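Local coordinates for protein 5-Carboxyvanillate Decarboxylase (Novosphingobium aromaticivorans, PDB 4QRN) that probably removes the 5-carboxyl group of 5-carboxyvanillate as carbon dioxide, as a manganese-dependent decarboxylase of the amidohydrolase superfamily, at residues 314-323 against 345-354. Numbering follows the deposited sequence.
Sequences AWEPAIKFCQ and EVRAMDAMDM
Ala314 lies against Glu345 where the two backbones come closest, their CA atoms 5.7 Å apart, and the chains then diverge: Lys320 and Met354 stand 8.7 Å apart at CA. Segment 314-323 enters a helix at the N-cap Trp315; in 345-354 a helix ends at Asp350, and the chain runs on with Asp353 at the centre of an inverse gamma turn. The CB of Ala314 rests on the CB and CG of Glu345, whose carboxylate OE2 is held by Tyr273 of the second subunit and by Gln340. Three methionines fill the seam. Met349, bent at chi2 (-62°) and again at chi3, lays its CE against the carbonyl carbon of Ala314 and its SD 3.4 Å from Ile319 CD1. The SD of Met352 approaches that same methyl at 3.9 Å, the two side chains nearly perpendicular, while Met352 CG meets Glu316 CG at 3.5 Å. Met354 runs straight through chi1 and chi2 before turning at SD, which delivers its CE to Gln323 OE1 (3.5 Å) and to the CG2 of Ile319. With an alanine replacing Gln323, the Met354 methyl would probably lose the amide that covers it and be freer to turn. Two polar links lie outside the methionines: Lys320, stretched beyond CG, donates from NZ to the Asp353 carbonyl O at 2.8 Å, tilted 32° from the carbonyl plane, and a water donates to both Glu316 OE2 and Ala348 O. Helix 356-370 adds Phe363 against Met349 and Phe362 against Met352. The result is an apolar thioether seam edged by a lysine bond and a water bridge, joining the helices that follow adjacent strands 306-309 and 331-332 of the amidohydrolase barrel, with the Glu345 side chain about 7 Å from that of the manganese ligand Asp336.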
loop_
_atom_site.group_PDB
_atom_site.type_symbol
_atom_site.label_atom_id
_atom_site.label_comp_id
_atom_site.label_asym_id
_atom_site.label_seq_id
_atom_site.Cartn_x
_atom_site.Cartn_y
_atom_site.Cartn_z
ATOM N N ALA A 314 -12.710 -10.537 0.820
ATOM C CA ALA A 314 -14.021 -10.997 1.292
ATOM C C ALA A 314 -14.005 -10.814 2.809
ATOM O O ALA A 314 -13.991 -11.768 3.588
ATOM C CB ALA A 314 -14.266 -12.437 0.864
ATOM N N TRP A 315 -13.992 -9.548 3.236
ATOM C CA TRP A 315 -13.636 -9.211 4.616
ATOM C C TRP A 315 -14.450 -7.999 5.046
ATOM O O TRP A 315 -14.233 -6.880 4.583
ATOM C CB TRP A 315 -12.127 -8.969 4.729
ATOM C CG TRP A 315 -11.640 -8.866 6.137
ATOM C CD1 TRP A 315 -12.092 -9.563 7.226
ATOM C CD2 TRP A 315 -10.586 -8.020 6.607
ATOM N NE1 TRP A 315 -11.379 -9.197 8.349
ATOM C CE2 TRP A 315 -10.441 -8.255 7.994
ATOM C CE3 TRP A 315 -9.730 -7.109 5.982
ATOM C CZ2 TRP A 315 -9.487 -7.587 8.762
ATOM C CZ3 TRP A 315 -8.782 -6.471 6.729
ATOM C CH2 TRP A 315 -8.677 -6.692 8.109
ATOM N N GLU A 316 -15.412 -8.250 5.921
ATOM C CA GLU A 316 -16.410 -7.236 6.291
ATOM C C GLU A 316 -15.804 -5.906 6.796
ATOM O O GLU A 316 -16.284 -4.849 6.382
ATOM C CB GLU A 316 -17.379 -7.806 7.347
ATOM C CG GLU A 316 -17.969 -9.153 7.005
ATOM C CD GLU A 316 -17.211 -10.396 7.515
ATOM O OE1 GLU A 316 -15.930 -10.477 7.516
ATOM O OE2 GLU A 316 -17.962 -11.337 7.883
ATOM N N PRO A 317 -14.794 -5.938 7.700
ATOM C CA PRO A 317 -14.306 -4.640 8.198
ATOM C C PRO A 317 -13.802 -3.741 7.074
ATOM O O PRO A 317 -14.006 -2.519 7.105
ATOM C CB PRO A 317 -13.164 -5.041 9.153
ATOM C CG PRO A 317 -13.424 -6.434 9.535
ATOM C CD PRO A 317 -14.170 -7.081 8.402
ATOM N N ALA A 318 -13.098 -4.327 6.108
ATOM C CA ALA A 318 -12.539 -3.535 5.025
ATOM C C ALA A 318 -13.624 -3.056 4.064
ATOM O O ALA A 318 -13.591 -1.906 3.610
ATOM C CB ALA A 318 -11.475 -4.302 4.288
ATOM N N ILE A 319 -14.589 -3.916 3.762
ATOM C CA ILE A 319 -15.694 -3.513 2.900
ATOM C C ILE A 319 -16.449 -2.351 3.540
ATOM O O ILE A 319 -16.742 -1.355 2.881
ATOM C CB ILE A 319 -16.641 -4.700 2.627
ATOM C CG1 ILE A 319 -15.901 -5.765 1.812
ATOM C CG2 ILE A 319 -17.886 -4.224 1.917
ATOM C CD1 ILE A 319 -16.624 -7.093 1.815
ATOM N N LYS A 320 -16.782 -2.488 4.819
ATOM C CA LYS A 320 -17.544 -1.446 5.488
ATOM C C LYS A 320 -16.759 -0.145 5.576
ATOM O O LYS A 320 -17.332 0.938 5.443
ATOM C CB LYS A 320 -17.984 -1.910 6.877
ATOM C CG LYS A 320 -19.120 -2.921 6.842
ATOM C CD LYS A 320 -19.550 -3.345 8.237
ATOM C CE LYS A 320 -20.853 -4.141 8.203
ATOM N NZ LYS A 320 -21.231 -4.576 9.593
ATOM N N PHE A 321 -15.462 -0.242 5.830
ATOM C CA PHE A 321 -14.618 0.950 5.896
ATOM C C PHE A 321 -14.685 1.687 4.564
ATOM O O PHE A 321 -14.891 2.901 4.475
ATOM C CB PHE A 321 -13.177 0.540 6.217
ATOM C CG PHE A 321 -12.223 1.705 6.273
ATOM C CD1 PHE A 321 -11.645 2.184 5.110
ATOM C CD2 PHE A 321 -11.904 2.314 7.473
ATOM C CE1 PHE A 321 -10.768 3.262 5.136
ATOM C CE2 PHE A 321 -11.050 3.401 7.500
ATOM C CZ PHE A 321 -10.479 3.875 6.326
ATOM N N CYS A 322 -14.526 0.916 3.498
ATOM C CA CYS A 322 -14.492 1.494 2.179
ATOM C C CYS A 322 -15.879 2.090 1.812
ATOM O O CYS A 322 -15.959 3.149 1.188
ATOM C CB CYS A 322 -14.039 0.403 1.215
ATOM S SG CYS A 322 -13.526 0.956 -0.385
ATOM N N GLN A 323 -16.958 1.405 2.191
ATOM C CA GLN A 323 -18.297 1.939 1.954
ATOM C C GLN A 323 -18.477 3.278 2.663
ATOM O O GLN A 323 -19.111 4.192 2.139
ATOM C CB GLN A 323 -19.384 0.971 2.445
ATOM C CG GLN A 323 -19.537 -0.245 1.547
ATOM C CD GLN A 323 -20.466 -1.286 2.168
ATOM O OE1 GLN A 323 -20.456 -1.484 3.382
ATOM N NE2 GLN A 323 -21.279 -1.952 1.336
ATOM N N GLU A 345 -16.237 -17.734 0.671
ATOM C CA GLU A 345 -16.219 -16.265 0.618
ATOM C C GLU A 345 -17.596 -15.740 0.232
ATOM O O GLU A 345 -18.044 -14.751 0.802
ATOM C CB GLU A 345 -15.136 -15.769 -0.340
ATOM C CG GLU A 345 -13.755 -15.952 0.238
ATOM C CD GLU A 345 -12.627 -15.396 -0.619
ATOM O OE1 GLU A 345 -12.853 -15.027 -1.797
ATOM O OE2 GLU A 345 -11.500 -15.339 -0.066
ATOM N N VAL A 346 -18.241 -16.374 -0.741
ATOM C CA VAL A 346 -19.573 -15.940 -1.123
ATOM C C VAL A 346 -20.507 -16.065 0.082
ATOM O O VAL A 346 -21.304 -15.172 0.351
ATOM C CB VAL A 346 -20.123 -16.732 -2.330
ATOM C CG1 VAL A 346 -21.454 -16.136 -2.764
ATOM C CG2 VAL A 346 -19.123 -16.704 -3.497
ATOM N N ARG A 347 -20.411 -17.176 0.826
ATOM C CA ARG A 347 -21.250 -17.359 1.996
ATOM C C ARG A 347 -21.020 -16.259 3.020
ATOM O O ARG A 347 -21.976 -15.757 3.640
ATOM C CB ARG A 347 -21.017 -18.737 2.619
ATOM C CG ARG A 347 -21.376 -19.853 1.686
ATOM C CD ARG A 347 -21.287 -21.250 2.351
ATOM N NE ARG A 347 -21.616 -22.273 1.348
ATOM C CZ ARG A 347 -20.729 -23.020 0.690
ATOM N NH1 ARG A 347 -19.429 -22.971 0.959
ATOM N NH2 ARG A 347 -21.153 -23.851 -0.243
ATOM N N ALA A 348 -19.769 -15.909 3.255
ATOM C CA ALA A 348 -19.477 -14.861 4.225
ATOM C C ALA A 348 -20.075 -13.534 3.767
ATOM O O ALA A 348 -20.633 -12.781 4.571
ATOM C CB ALA A 348 -17.980 -14.728 4.436
ATOM N N MET A 349 -19.948 -13.231 2.485
ATOM C CA MET A 349 -20.484 -11.978 1.958
ATOM C C MET A 349 -22.008 -11.945 2.073
ATOM O O MET A 349 -22.585 -10.919 2.445
ATOM C CB MET A 349 -20.010 -11.755 0.510
ATOM C CG MET A 349 -18.488 -11.633 0.356
ATOM S SD MET A 349 -17.783 -10.221 1.242
ATOM C CE MET A 349 -17.421 -10.900 2.856
ATOM N N ASP A 350 -22.657 -13.065 1.767
ATOM C CA ASP A 350 -24.113 -13.134 1.872
ATOM C C ASP A 350 -24.581 -12.836 3.291
ATOM O O ASP A 350 -25.704 -12.354 3.474
ATOM C CB ASP A 350 -24.591 -14.549 1.540
ATOM C CG ASP A 350 -24.642 -14.891 0.062
ATOM O OD1 ASP A 350 -24.641 -14.009 -0.832
ATOM O OD2 ASP A 350 -24.748 -16.107 -0.187
ATOM N N ALA A 351 -23.759 -13.175 4.290
ATOM C CA ALA A 351 -24.176 -13.157 5.697
ATOM C C ALA A 351 -23.615 -11.983 6.492
ATOM O O ALA A 351 -23.669 -11.977 7.722
ATOM C CB ALA A 351 -23.813 -14.496 6.343
ATOM N N MET A 352 -23.122 -10.965 5.787
ATOM C CA MET A 352 -22.593 -9.796 6.487
ATOM C C MET A 352 -23.711 -9.091 7.250
ATOM O O MET A 352 -24.876 -9.106 6.856
ATOM C CB MET A 352 -21.962 -8.812 5.510
ATOM C CG MET A 352 -20.697 -9.358 4.886
ATOM S SD MET A 352 -19.736 -8.114 3.966
ATOM C CE MET A 352 -20.699 -7.931 2.457
ATOM N N ASP A 353 -23.323 -8.430 8.344
ATOM C CA ASP A 353 -24.261 -7.650 9.153
ATOM C C ASP A 353 -24.416 -6.284 8.506
ATOM O O ASP A 353 -23.831 -5.290 8.929
ATOM C CB ASP A 353 -23.776 -7.555 10.589
ATOM C CG ASP A 353 -24.744 -6.826 11.477
ATOM O OD1 ASP A 353 -25.896 -6.608 11.077
ATOM O OD2 ASP A 353 -24.361 -6.461 12.605
ATOM N N MET A 354 -25.218 -6.287 7.445
ATOM C CA MET A 354 -25.374 -5.181 6.534
ATOM C C MET A 354 -26.836 -5.205 6.098
ATOM O O MET A 354 -27.399 -6.276 5.890
ATOM C CB MET A 354 -24.401 -5.445 5.379
ATOM C CG MET A 354 -24.342 -4.428 4.339
ATOM S SD MET A 354 -23.126 -4.863 3.068
ATOM C CE MET A 354 -21.553 -4.730 3.862
HETATM O O HOH W 1 -20.383 -12.430 7.294
#